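Local atomic coordinates of tyrocidine synthetase 3 (Brevibacillus brevis, PDB entry 2JGP), a protein that probably forms peptide bonds in nonribosomal synthesis of the antibiotic tyrocidine, pairing a peptidyl carrier domain with a condensation domain. Residues T354-R359 and D400-Q405; T374-N379 and P426-V431; V258-F263 and D406-E411. All blocks are in the same frame, centred on the assembly; numbering follows the deposited sequence.

Contact 1: residues T354-R359 and D400-Q405. With NA (sodium ion), chain F.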
loop_
_atom_site.group_PDB
_atom_site.type_symbol
_atom_site.label_atom_id
_atom_site.label_comp_id
_atom_site.label_asym_id
_atom_site.label_seq_id
_atom_site.Cartn_x
_atom_site.Cartn_y
_atom_site.Cartn_z
ATOM N N THR A 354 -1.346 -7.116 -4.011
ATOM C CA THR A 354 -0.188 -6.303 -3.643
ATOM C C THR A 354 -0.626 -4.918 -3.151
ATOM O O THR A 354 -1.037 -4.066 -3.947
ATOM C CB THR A 354 0.800 -6.148 -4.804
ATOM O OG1 THR A 354 0.143 -5.578 -5.943
ATOM C CG2 THR A 354 1.397 -7.504 -5.188
ATOM N N PRO A 355 -0.559 -4.692 -1.835
ATOM C CA PRO A 355 -0.855 -3.354 -1.328
ATOM C C PRO A 355 0.134 -2.300 -1.825
ATOM O O PRO A 355 1.324 -2.583 -1.971
ATOM C CB PRO A 355 -0.769 -3.525 0.195
ATOM C CG PRO A 355 -0.959 -5.002 0.427
ATOM C CD PRO A 355 -0.288 -5.643 -0.739
ATOM N N ILE A 356 -0.387 -1.109 -2.103
ATOM C CA ILE A 356 0.416 0.059 -2.462
ATOM C C ILE A 356 -0.001 1.185 -1.535
ATOM O O ILE A 356 -1.076 1.129 -0.939
ATOM C CB ILE A 356 0.200 0.488 -3.931
ATOM C CG1 ILE A 356 -1.281 0.763 -4.220
ATOM C CG2 ILE A 356 0.750 -0.569 -4.873
ATOM C CD1 ILE A 356 -1.547 1.311 -5.620
ATOM N N THR A 357 0.840 2.206 -1.403
ATOM C CA THR A 357 0.561 3.288 -0.450
ATOM C C THR A 357 -0.641 4.128 -0.883
ATOM O O THR A 357 -1.353 4.684 -0.049
ATOM C CB THR A 357 1.772 4.239 -0.281
ATOM O OG1 THR A 357 1.978 4.967 -1.494
ATOM C CG2 THR A 357 3.037 3.462 0.075
ATOM N N GLY A 358 -0.862 4.211 -2.194
ATOM C CA GLY A 358 -1.918 5.054 -2.754
ATOM C C GLY A 358 -1.535 6.526 -2.806
ATOM O O GLY A 358 -2.365 7.380 -3.145
ATOM N N ARG A 359 -0.279 6.820 -2.477
ATOM C CA ARG A 359 0.225 8.186 -2.369
ATOM C C ARG A 359 1.126 8.471 -3.567
ATOM O O ARG A 359 2.345 8.635 -3.430
ATOM C CB ARG A 359 0.994 8.352 -1.056
ATOM C CG ARG A 359 0.120 8.191 0.181
ATOM C CD ARG A 359 0.927 7.817 1.397
ATOM N NE ARG A 359 0.063 7.552 2.551
ATOM C CZ ARG A 359 -0.403 8.493 3.372
ATOM N NH1 ARG A 359 -0.080 9.771 3.196
ATOM N NH2 ARG A 359 -1.164 8.151 4.396
ATOM N N ASP A 400 2.058 -1.781 -15.667
ATOM C CA ASP A 400 0.704 -1.572 -16.190
ATOM C C ASP A 400 -0.273 -1.345 -15.042
ATOM O O ASP A 400 -1.129 -0.466 -15.117
ATOM C CB ASP A 400 0.244 -2.767 -17.033
ATOM C CG ASP A 400 0.979 -2.883 -18.362
ATOM O OD1 ASP A 400 1.667 -1.923 -18.771
ATOM O OD2 ASP A 400 0.868 -3.950 -19.008
ATOM N N ALA A 401 -0.133 -2.133 -13.979
ATOM C CA ALA A 401 -0.979 -2.000 -12.792
ATOM C C ALA A 401 -0.801 -0.631 -12.141
ATOM O O ALA A 401 -1.783 0.050 -11.838
ATOM C CB ALA A 401 -0.664 -3.113 -11.793
ATOM N N TYR A 402 0.451 -0.226 -11.940
ATOM C CA TYR A 402 0.743 1.085 -11.354
ATOM C C TYR A 402 0.217 2.222 -12.238
ATOM O O TYR A 402 -0.288 3.222 -11.725
ATOM C CB TYR A 402 2.244 1.275 -11.116
ATOM C CG TYR A 402 2.892 0.240 -10.210
ATOM C CD1 TYR A 402 4.227 -0.112 -10.383
ATOM C CD2 TYR A 402 2.174 -0.401 -9.203
ATOM C CE1 TYR A 402 4.835 -1.066 -9.570
ATOM C CE2 TYR A 402 2.781 -1.356 -8.383
ATOM C CZ TYR A 402 4.106 -1.678 -8.576
ATOM O OH TYR A 402 4.712 -2.626 -7.783
ATOM N N GLY A 403 0.315 2.051 -13.554
ATOM C CA GLY A 403 -0.229 3.023 -14.504
ATOM C C GLY A 403 -1.750 3.121 -14.479
ATOM O O GLY A 403 -2.322 4.096 -14.965
ATOM N N HIS A 404 -2.406 2.105 -13.930
ATOM C CA HIS A 404 -3.858 2.091 -13.837
ATOM C C HIS A 404 -4.334 1.925 -12.402
ATOM O O HIS A 404 -5.390 1.348 -12.156
ATOM C CB HIS A 404 -4.414 1.008 -14.749
ATOM C CG HIS A 404 -4.088 1.243 -16.189
ATOM N ND1 HIS A 404 -2.890 0.859 -16.748
ATOM C CD2 HIS A 404 -4.776 1.877 -17.165
ATOM C CE1 HIS A 404 -2.867 1.222 -18.020
ATOM N NE2 HIS A 404 -3.999 1.844 -18.294
ATOM N N GLN A 405 -3.575 2.491 -11.465
ATOM C CA GLN A 405 -3.870 2.360 -10.038
ATOM C C GLN A 405 -5.019 3.243 -9.540
ATOM O O GLN A 405 -5.500 3.068 -8.410
ATOM C CB GLN A 405 -2.611 2.648 -9.210
ATOM C CG GLN A 405 -2.229 4.116 -9.117
ATOM C CD GLN A 405 -1.024 4.328 -8.238
ATOM O OE1 GLN A 405 -1.150 4.618 -7.045
ATOM N NE2 GLN A 405 0.154 4.153 -8.810
HETATM NA NA NA F . 4.169 -1.014 -19.228
HETATM O O HOH W 1 0.528 4.277 -4.727
HETATM O O HOH W 2 6.177 -0.134 -20.048
HETATM O O HOH W 3 3.011 0.373 -18.150
#
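Gln405 reaches across to Ile356 where the end of strand 350-356 faces the end of helix 387-403, in the condensation domain, whose fold is that of the chloramphenicol acetyltransferase family. From CB onward the Gln405 side chain runs past the methyl CD1 of Ile356: CB and CD of Gln405 each lie 4.0 Å from Ile356 CD1, and the oxygen OE1 comes nearer, 3.6 Å from that same methyl. CG of Gln405 sits between its backbone N and carbonyl carbon (chi1 75°), and the chain then extends to the amide. There the two polar atoms part company. Gln405 NE2 turns back to the carbonyl O of Tyr402, 3.1 Å away, with the acceptor close to the amide plane; this bond fixes the rotation of the amide, while Gln405 OE1 accepts from a water that is itself weakly bonded to Gly358 N. The other branch of Ile356, CG2, meets the Tyr402 ring obliquely, 4.1 Å from CE2.

Arg359 forms a salt bridge with Asp226, the aspartate of the HHxxxDG motif characteristic of condensation domains. At the other end, Asp400 and Gln396 bind a sodium ion with two waters. One turn on, His404 NE2 hydrogen-bonds to Glu54, and ND1 of His404 donates to Asp400 O at 2.7 Å, the oxygen lying in the plane of the imidazole.

Contact 2: residues T374-N379 and P426-V431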
loop_
_atom_site.group_PDB
_atom_site.type_symbol
_atom_site.label_atom_id
_atom_site.label_comp_id
_atom_site.label_asym_id
_atom_site.label_seq_id
_atom_site.Cartn_x
_atom_site.Cartn_y
_atom_site.Cartn_z
ATOM N N THR A 374 -5.143 -1.810 -2.866
ATOM C CA THR A 374 -4.606 -3.119 -3.218
ATOM C C THR A 374 -4.806 -3.323 -4.711
ATOM O O THR A 374 -5.857 -2.970 -5.269
ATOM C CB THR A 374 -5.276 -4.263 -2.438
ATOM O OG1 THR A 374 -5.169 -4.016 -1.033
ATOM C CG2 THR A 374 -4.607 -5.600 -2.758
ATOM N N LEU A 375 -3.775 -3.850 -5.359
ATOM C CA LEU A 375 -3.859 -4.222 -6.753
ATOM C C LEU A 375 -3.911 -5.739 -6.836
ATOM O O LEU A 375 -3.122 -6.418 -6.190
ATOM C CB LEU A 375 -2.640 -3.715 -7.516
ATOM C CG LEU A 375 -2.288 -2.239 -7.324
ATOM C CD1 LEU A 375 -1.018 -1.917 -8.109
ATOM C CD2 LEU A 375 -3.447 -1.335 -7.728
ATOM N N ALA A 376 -4.836 -6.261 -7.637
ATOM C CA ALA A 376 -4.887 -7.689 -7.925
ATOM C C ALA A 376 -3.888 -7.973 -9.034
ATOM O O ALA A 376 -4.161 -7.701 -10.203
ATOM C CB ALA A 376 -6.286 -8.095 -8.350
ATOM N N MET A 377 -2.730 -8.511 -8.668
ATOM C CA MET A 377 -1.662 -8.749 -9.628
ATOM C C MET A 377 -1.767 -10.166 -10.195
ATOM O O MET A 377 -1.578 -11.147 -9.469
ATOM C CB MET A 377 -0.306 -8.544 -8.951
ATOM C CG MET A 377 0.791 -8.177 -9.893
ATOM S SD MET A 377 0.645 -6.474 -10.484
ATOM C CE MET A 377 1.315 -5.522 -9.134
ATOM N N ARG A 378 -2.074 -10.262 -11.487
ATOM C CA ARG A 378 -2.238 -11.551 -12.160
ATOM C C ARG A 378 -1.019 -11.875 -13.011
ATOM O O ARG A 378 -0.582 -11.059 -13.818
ATOM C CB ARG A 378 -3.490 -11.545 -13.040
ATOM C CG ARG A 378 -3.765 -12.867 -13.753
ATOM C CD ARG A 378 -5.028 -12.763 -14.575
ATOM N NE ARG A 378 -5.402 -14.032 -15.202
ATOM C CZ ARG A 378 -6.606 -14.293 -15.704
ATOM N NH1 ARG A 378 -7.576 -13.381 -15.666
ATOM N NH2 ARG A 378 -6.851 -15.477 -16.251
ATOM N N ASN A 379 -0.488 -13.079 -12.835
ATOM C CA ASN A 379 0.648 -13.552 -13.616
ATOM C C ASN A 379 0.475 -15.018 -13.969
ATOM O O ASN A 379 -0.329 -15.721 -13.356
ATOM C CB ASN A 379 1.945 -13.335 -12.841
ATOM C CG ASN A 379 2.401 -11.895 -12.874
ATOM O OD1 ASN A 379 2.279 -11.163 -11.885
ATOM N ND2 ASN A 379 2.904 -11.467 -14.027
ATOM N N PRO A 426 -12.254 -11.993 -2.390
ATOM C CA PRO A 426 -12.446 -11.719 -3.807
ATOM C C PRO A 426 -11.116 -11.520 -4.541
ATOM O O PRO A 426 -10.204 -10.857 -4.025
ATOM C CB PRO A 426 -13.305 -10.443 -3.818
ATOM C CG PRO A 426 -13.106 -9.812 -2.498
ATOM C CD PRO A 426 -12.764 -10.905 -1.532
ATOM N N LEU A 427 -11.015 -12.147 -5.711
ATOM C CA LEU A 427 -9.887 -12.022 -6.640
ATOM C C LEU A 427 -8.583 -12.701 -6.204
ATOM O O LEU A 427 -7.913 -13.309 -7.038
ATOM C CB LEU A 427 -9.628 -10.557 -7.034
ATOM C CG LEU A 427 -10.588 -9.985 -8.083
ATOM C CD1 LEU A 427 -10.279 -8.526 -8.352
ATOM C CD2 LEU A 427 -10.536 -10.789 -9.380
ATOM N N PHE A 428 -8.209 -12.586 -4.928
ATOM C CA PHE A 428 -6.980 -13.221 -4.431
ATOM C C PHE A 428 -7.112 -13.701 -2.984
ATOM O O PHE A 428 -7.830 -13.106 -2.178
ATOM C CB PHE A 428 -5.775 -12.277 -4.571
ATOM C CG PHE A 428 -5.997 -10.915 -3.986
ATOM C CD1 PHE A 428 -5.772 -10.673 -2.633
ATOM C CD2 PHE A 428 -6.439 -9.872 -4.782
ATOM C CE1 PHE A 428 -5.987 -9.415 -2.089
ATOM C CE2 PHE A 428 -6.653 -8.609 -4.243
ATOM C CZ PHE A 428 -6.424 -8.381 -2.897
ATOM N N ASP A 429 -6.410 -14.789 -2.676
ATOM C CA ASP A 429 -6.404 -15.378 -1.334
ATOM C C ASP A 429 -5.042 -15.304 -0.661
ATOM O O ASP A 429 -4.846 -15.850 0.421
ATOM C CB ASP A 429 -6.883 -16.820 -1.417
ATOM C CG ASP A 429 -8.360 -16.904 -1.679
ATOM O OD1 ASP A 429 -9.122 -16.320 -0.878
ATOM O OD2 ASP A 429 -8.758 -17.517 -2.686
ATOM N N THR A 430 -4.106 -14.618 -1.305
ATOM C CA THR A 430 -2.821 -14.338 -0.705
ATOM C C THR A 430 -2.394 -12.914 -1.034
ATOM O O THR A 430 -2.807 -12.356 -2.047
ATOM C CB THR A 430 -1.745 -15.339 -1.174
ATOM O OG1 THR A 430 -0.518 -15.061 -0.499
ATOM C CG2 THR A 430 -1.525 -15.244 -2.679
ATOM N N VAL A 431 -1.574 -12.345 -0.154
ATOM C CA VAL A 431 -1.050 -10.997 -0.307
ATOM C C VAL A 431 0.472 -11.038 -0.204
ATOM O O VAL A 431 1.025 -11.829 0.563
ATOM C CB VAL A 431 -1.630 -10.046 0.778
ATOM C CG1 VAL A 431 -0.835 -8.752 0.864
ATOM C CG2 VAL A 431 -3.101 -9.763 0.495
#
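Two residues after Phe428, whose ring meets Thr374, the hydroxyl oxygen of Thr430 is gripped by two groups, the hydroxyl of Tyr337 and the carbonyl O of Leu465. It stands at the start of strand 430-435, an edge strand of a four-stranded mixed sheet in this condensation domain of chloramphenicol acetyltransferase fold. The loop leading into that strand packs against strand 373-379, which pairs antiparallel with strand 350-356; Thr430 also shares a backbone hydrogen bond with Gly353, linking the sheet edge to strand 350-356.

No hydrogen bond crosses between residues 374-379 and 426-431, and the contact is carried by carbon atoms. Leu427, with positive phi (72°), makes a classic gamma turn, closed by a weak bond from Phe428 N to Pro426 O. The turn sends both Leu427 and Phe428 toward the strand. With chi1 of 52°, Phe428 CG is tucked between its own N and carbonyl carbon, and the ring reaches Thr374 and Ala376 at once. The methyl CG2 of Thr374 approaches the far end obliquely, a tight 3.3 Å from Phe428 CZ. Ala376 CB lies instead at the ring edge, near its plane, 4.0 Å from Phe428 CD2. Phe409, from helix 409-415, which lies between the two segments in sequence, meets the same ring with planes inclined at about 50°. Beside the ring, Leu427 reaches out with one branch, its methyl CD1 resting 4.0 Å from Ala376 CB.

Contact 3: residues V258-F263 and D406-E411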
loop_
_atom_site.group_PDB
_atom_site.type_symbol
_atom_site.label_atom_id
_atom_site.label_comp_id
_atom_site.label_asym_id
_atom_site.label_seq_id
_atom_site.Cartn_x
_atom_site.Cartn_y
_atom_site.Cartn_z
ATOM N N VAL A 258 -12.676 14.804 -2.895
ATOM C CA VAL A 258 -13.417 15.560 -3.902
ATOM C C VAL A 258 -12.878 15.241 -5.294
ATOM O O VAL A 258 -13.653 15.019 -6.224
ATOM C CB VAL A 258 -13.369 17.078 -3.643
ATOM C CG1 VAL A 258 -13.988 17.836 -4.813
ATOM C CG2 VAL A 258 -14.108 17.415 -2.348
ATOM N N TRP A 259 -11.553 15.209 -5.436
ATOM C CA TRP A 259 -10.938 14.837 -6.712
ATOM C C TRP A 259 -11.383 13.447 -7.158
ATOM O O TRP A 259 -11.759 13.254 -8.310
ATOM C CB TRP A 259 -9.397 14.889 -6.664
ATOM C CG TRP A 259 -8.809 14.189 -7.849
ATOM C CD1 TRP A 259 -8.651 14.694 -9.103
ATOM C CD2 TRP A 259 -8.384 12.819 -7.913
ATOM N NE1 TRP A 259 -8.131 13.738 -9.939
ATOM C CE2 TRP A 259 -7.957 12.577 -9.237
ATOM C CE3 TRP A 259 -8.313 11.778 -6.976
ATOM C CZ2 TRP A 259 -7.465 11.337 -9.648
ATOM C CZ3 TRP A 259 -7.822 10.543 -7.386
ATOM C CH2 TRP A 259 -7.404 10.336 -8.707
ATOM N N GLN A 260 -11.348 12.477 -6.249
ATOM C CA GLN A 260 -11.700 11.108 -6.615
ATOM C C GLN A 260 -13.134 11.040 -7.153
ATOM O O GLN A 260 -13.405 10.347 -8.139
ATOM C CB GLN A 260 -11.504 10.162 -5.428
ATOM C CG GLN A 260 -11.523 8.688 -5.792
ATOM C CD GLN A 260 -11.555 7.816 -4.561
ATOM O OE1 GLN A 260 -12.474 7.925 -3.753
ATOM N NE2 GLN A 260 -10.546 6.952 -4.402
ATOM N N GLN A 261 -14.050 11.784 -6.531
ATOM C CA GLN A 261 -15.440 11.825 -7.008
ATOM C C GLN A 261 -15.553 12.455 -8.401
ATOM O O GLN A 261 -16.220 11.911 -9.279
ATOM C CB GLN A 261 -16.330 12.587 -6.032
ATOM C CG GLN A 261 -17.799 12.581 -6.421
ATOM C CD GLN A 261 -18.645 13.377 -5.466
ATOM O OE1 GLN A 261 -18.429 14.577 -5.281
ATOM N NE2 GLN A 261 -19.624 12.720 -4.857
ATOM N N GLU A 262 -14.907 13.600 -8.597
ATOM C CA GLU A 262 -14.878 14.252 -9.907
ATOM C C GLU A 262 -14.262 13.335 -10.952
ATOM O O GLU A 262 -14.810 13.167 -12.042
ATOM C CB GLU A 262 -14.076 15.552 -9.850
ATOM C CG GLU A 262 -14.746 16.653 -9.044
ATOM C CD GLU A 262 -13.823 17.825 -8.764
ATOM O OE1 GLU A 262 -14.336 18.886 -8.353
ATOM O OE2 GLU A 262 -12.591 17.687 -8.946
ATOM N N PHE A 263 -13.122 12.740 -10.597
ATOM C CA PHE A 263 -12.384 11.867 -11.501
ATOM C C PHE A 263 -13.227 10.686 -11.975
ATOM O O PHE A 263 -13.112 10.263 -13.125
ATOM C CB PHE A 263 -11.118 11.356 -10.815
ATOM C CG PHE A 263 -10.251 10.522 -11.700
ATOM C CD1 PHE A 263 -9.549 11.105 -12.749
ATOM C CD2 PHE A 263 -10.131 9.156 -11.490
ATOM C CE1 PHE A 263 -8.754 10.340 -13.571
ATOM C CE2 PHE A 263 -9.332 8.387 -12.311
ATOM C CZ PHE A 263 -8.639 8.983 -13.350
ATOM N N ASP A 406 -5.473 4.185 -10.364
ATOM C CA ASP A 406 -6.525 5.111 -9.941
ATOM C C ASP A 406 -7.922 4.566 -10.244
ATOM O O ASP A 406 -8.805 5.279 -10.739
ATOM C CB ASP A 406 -6.295 6.487 -10.560
ATOM C CG ASP A 406 -5.028 7.140 -10.040
ATOM O OD1 ASP A 406 -4.912 7.317 -8.812
ATOM O OD2 ASP A 406 -4.145 7.463 -10.847
ATOM N N TYR A 407 -8.095 3.285 -9.940
ATOM C CA TYR A 407 -9.386 2.616 -9.970
ATOM C C TYR A 407 -9.528 1.882 -8.636
ATOM O O TYR A 407 -8.774 0.956 -8.370
ATOM C CB TYR A 407 -9.435 1.637 -11.137
ATOM C CG TYR A 407 -10.761 0.935 -11.316
ATOM C CD1 TYR A 407 -11.924 1.655 -11.570
ATOM C CD2 TYR A 407 -10.848 -0.452 -11.258
ATOM C CE1 TYR A 407 -13.139 1.015 -11.745
ATOM C CE2 TYR A 407 -12.058 -1.100 -11.434
ATOM C CZ TYR A 407 -13.199 -0.366 -11.674
ATOM O OH TYR A 407 -14.398 -1.014 -11.852
ATOM N N PRO A 408 -10.465 2.322 -7.774
ATOM C CA PRO A 408 -10.663 1.689 -6.466
ATOM C C PRO A 408 -10.922 0.183 -6.545
ATOM O O PRO A 408 -11.733 -0.263 -7.358
ATOM C CB PRO A 408 -11.903 2.406 -5.916
ATOM C CG PRO A 408 -11.918 3.718 -6.597
ATOM C CD PRO A 408 -11.373 3.465 -7.969
ATOM N N PHE A 409 -10.238 -0.584 -5.703
ATOM C CA PHE A 409 -10.456 -2.030 -5.621
ATOM C C PHE A 409 -11.932 -2.343 -5.352
ATOM O O PHE A 409 -12.452 -3.340 -5.838
ATOM C CB PHE A 409 -9.563 -2.664 -4.545
ATOM C CG PHE A 409 -9.612 -4.167 -4.535
ATOM C CD1 PHE A 409 -8.957 -4.900 -5.514
ATOM C CD2 PHE A 409 -10.338 -4.848 -3.568
ATOM C CE1 PHE A 409 -9.014 -6.285 -5.520
ATOM C CE2 PHE A 409 -10.397 -6.243 -3.569
ATOM C CZ PHE A 409 -9.741 -6.958 -4.542
ATOM N N GLU A 410 -12.601 -1.460 -4.606
ATOM C CA GLU A 410 -14.034 -1.591 -4.295
ATOM C C GLU A 410 -14.904 -1.601 -5.548
ATOM O O GLU A 410 -15.890 -2.337 -5.619
ATOM C CB GLU A 410 -14.506 -0.444 -3.388
ATOM C CG GLU A 410 -13.895 -0.430 -1.987
ATOM C CD GLU A 410 -12.529 0.221 -1.929
ATOM O OE1 GLU A 410 -12.221 1.051 -2.811
ATOM O OE2 GLU A 410 -11.759 -0.098 -0.998
ATOM N N GLU A 411 -14.552 -0.760 -6.521
ATOM C CA GLU A 411 -15.276 -0.702 -7.788
ATOM C C GLU A 411 -15.058 -1.958 -8.625
ATOM O O GLU A 411 -15.998 -2.470 -9.236
ATOM C CB GLU A 411 -14.861 0.538 -8.590
ATOM C CG GLU A 411 -15.324 1.847 -7.980
ATOM C CD GLU A 411 -16.829 1.917 -7.834
ATOM O OE1 GLU A 411 -17.542 1.478 -8.764
ATOM O OE2 GLU A 411 -17.301 2.409 -6.787
#
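The last turns of helix 253-263 face the loop that leads into helix 409-415, the backbones coming nearest at Gln260 and Asp406, with 8.6 Å between the CA atoms. Asp406 lies against two aromatic side chains one helical turn apart. Its carbonyl O lies at the edge of the Phe263 ring, near the ring plane and 3.5 Å from CE2, while its CB is 4.0 Å from that same CE2. The carboxylate atom OD1 comes obliquely to Trp259, 3.9 Å from CH2, with the carboxylate and indole planes almost perpendicular at 81°. The two rings also touch one another: CZ2 of Trp259 lies over a face of Phe263, 3.5 Å above its plane and displaced toward the rim. Outside the contact, Trp259 NE1 donates to the carbonyl O of Val85. Farther along, the amide end of Gln260 slides past the ring of Pro408, NE2 to CG 4.1 Å, and its OE1 accepts from Ser101 N.

Pro408 is the N-cap residue of helix 409-415. Through the salt bridge of Asp406 OD2 to Arg14, near the N-terminus, the contact probably lies at the junction of carrier and condensation domains in this PCP-C bidomain.

Residues 400-411, where helix 387-403 ends and helix 409-415 begins, supply one side of contacts 1 and 3, and contact 2 packs on them through Phe409. Contacts 1 and 2 have centres about 12 Å apart and share the antiparallel pair of strands 350-356 and 373-379, joined at Thr354 N and Leu375 O (2.9 Å). Contact 3 continues directly from contact 1 in sequence, their centres about 13 Å apart. Contacts 2 and 3 are more distant, about 19 Å between centres, yet Phe409 CD1 lies 3.7 Å from Thr374 O. The sodium ion belongs to contact 1 alone; both contact 1 (Gly403 with Arg14, His404 with Glu54) and contact 3 (Asp406 with Arg14) reach the carrier part.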